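Local coordinates for protein probable sensor histidine kinase pdtas (Mycobacterium tuberculosis, PDB 2YKF) that is the cytosolic histidine kinase of the PdtaR/PdtaS two-component system, probably sensing nutrient shortage by binding c-di-GMP, which promotes its autophosphorylation, at residues L37-Y42 with T146-C151. Residues are numbered along the deposited sequence; the frame is centred on the assembly and turned at random.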
# COMPACT_ATOMS: atom_id res chain seq x y z
N LEU A 37 6.61 2.96 7.55
CA LEU A 37 7.06 2.49 8.88
C LEU A 37 7.18 3.63 9.88
O LEU A 37 7.11 3.39 11.09
CB LEU A 37 8.40 1.80 8.74
CG LEU A 37 8.53 0.49 7.97
CD1 LEU A 37 10.01 0.22 7.75
CD2 LEU A 37 7.88 -0.64 8.67
N SER A 38 7.45 4.84 9.39
CA SER A 38 7.57 6.01 10.28
C SER A 38 6.20 6.64 10.57
O SER A 38 6.13 7.52 11.41
CB SER A 38 8.45 7.10 9.67
OG SER A 38 9.71 6.63 9.25
N PHE A 39 5.13 6.29 9.81
CA PHE A 39 3.87 7.05 9.86
C PHE A 39 4.12 8.55 9.69
O PHE A 39 3.51 9.39 10.41
CB PHE A 39 3.12 6.80 11.21
CG PHE A 39 2.95 5.35 11.53
CD1 PHE A 39 1.85 4.66 11.07
CD2 PHE A 39 3.89 4.67 12.28
CE1 PHE A 39 1.70 3.30 11.33
CE2 PHE A 39 3.76 3.31 12.51
CZ PHE A 39 2.65 2.63 12.06
N ALA A 40 4.98 8.91 8.74
CA ALA A 40 5.52 10.26 8.60
C ALA A 40 5.73 10.63 7.18
O ALA A 40 6.04 9.76 6.32
CB ALA A 40 6.92 10.37 9.42
N ASP A 41 5.68 11.95 6.91
CA ASP A 41 6.11 12.50 5.67
C ASP A 41 7.64 12.69 5.58
O ASP A 41 8.30 13.00 6.59
CB ASP A 41 5.49 13.90 5.51
CG ASP A 41 4.01 13.86 5.46
OD1 ASP A 41 3.53 13.64 4.32
OD2 ASP A 41 3.33 14.08 6.51
N TYR A 42 8.23 12.52 4.38
CA TYR A 42 9.67 12.90 4.25
C TYR A 42 9.83 13.83 3.10
O TYR A 42 9.13 13.68 2.03
CB TYR A 42 10.57 11.65 3.98
CG TYR A 42 10.79 10.82 5.22
CD1 TYR A 42 9.86 9.85 5.63
CD2 TYR A 42 11.96 11.02 6.02
CE1 TYR A 42 10.04 9.13 6.82
CE2 TYR A 42 12.17 10.32 7.17
CZ TYR A 42 11.23 9.34 7.55
OH TYR A 42 11.48 8.61 8.67
N THR A 146 4.92 0.44 17.36
CA THR A 146 6.30 0.36 17.89
C THR A 146 7.26 -0.41 17.00
O THR A 146 8.39 0.10 16.69
CB THR A 146 6.30 -0.24 19.32
OG1 THR A 146 5.42 0.55 20.11
CG2 THR A 146 7.62 -0.18 19.87
N ALA A 147 6.87 -1.63 16.57
CA ALA A 147 7.80 -2.47 15.72
C ALA A 147 8.15 -1.74 14.40
O ALA A 147 9.32 -1.71 13.92
CB ALA A 147 7.11 -3.83 15.40
N TYR A 148 7.14 -1.05 13.85
CA TYR A 148 7.37 -0.28 12.58
C TYR A 148 8.34 0.88 12.81
O TYR A 148 9.26 1.11 12.00
CB TYR A 148 6.05 0.32 12.09
CG TYR A 148 5.16 -0.53 11.26
CD1 TYR A 148 5.17 -1.88 11.32
CD2 TYR A 148 4.27 0.08 10.36
CE1 TYR A 148 4.32 -2.64 10.50
CE2 TYR A 148 3.44 -0.66 9.57
CZ TYR A 148 3.46 -1.99 9.65
OH TYR A 148 2.61 -2.76 8.87
N ARG A 149 8.10 1.66 13.87
CA ARG A 149 8.91 2.82 14.18
C ARG A 149 10.35 2.41 14.49
O ARG A 149 11.29 3.06 14.06
CB ARG A 149 8.29 3.59 15.33
CG ARG A 149 6.85 4.09 15.00
CD ARG A 149 6.24 4.84 16.18
NE ARG A 149 5.14 5.69 15.71
CZ ARG A 149 3.88 5.53 16.08
NH1 ARG A 149 3.56 4.61 16.96
NH2 ARG A 149 2.95 6.32 15.58
N LEU A 150 10.51 1.30 15.19
CA LEU A 150 11.88 0.77 15.47
C LEU A 150 12.63 0.38 14.20
O LEU A 150 13.81 0.66 14.05
CB LEU A 150 11.81 -0.40 16.46
CG LEU A 150 11.56 0.04 17.95
CD1 LEU A 150 11.34 -1.27 18.70
CD2 LEU A 150 12.74 0.79 18.55
N CYS A 151 11.93 -0.26 13.27
CA CYS A 151 12.53 -0.59 11.97
C CYS A 151 12.86 0.68 11.16
O CYS A 151 13.92 0.72 10.51
CB CYS A 151 11.56 -1.52 11.20
SG CYS A 151 12.34 -2.21 9.67
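S38 OG, flanked by L37 and F39 that meet segment 146-151, has two hydrogen-bond partners. Y42 OH donates to it at 2.7 Å, with the serine oxygen at the edge of the tyrosine ring and in its plane. The other partner is L34 O. The bond from Y42 ties the end of helix 18-38 to the start of strand 41-47. Between them the chain turns through a Schellman motif, with F39 at C-prime and positive phi. A40 N bonds to A35 O and F39 N to D36 O.

No hydrogen bond joins the two segments; the contact is mainly apolar. L37 CD2 lies over one face of the Y148 ring, 4.0 Å from its centroid, in a CH-pi contact. The other methyl, CD1, reaches C151 SG at 3.9 Å. F39 CZ comes within 3.5 Å of Y148 CD2. Their rings are tilted by only 18° but slid apart, with little overlap. In the conformer described, one of two deposited, R149 extends from CG to NE. Its guanidinium has F39 CE2 over its centre, with the two planes 46° apart. R149 NH2 bonds to R139 O, which ties the guanidinium to a nearby loop.

Helices 18-38 and 143-161 thus pack together within the GAF domain, and strand 41-47 leads from their contact into the central antiparallel sheet. Y148 also meets F183 edge-to-face, in strand 183-186 of the second sheet, in the PAS-like region, so this corner of the GAF domain touches that module.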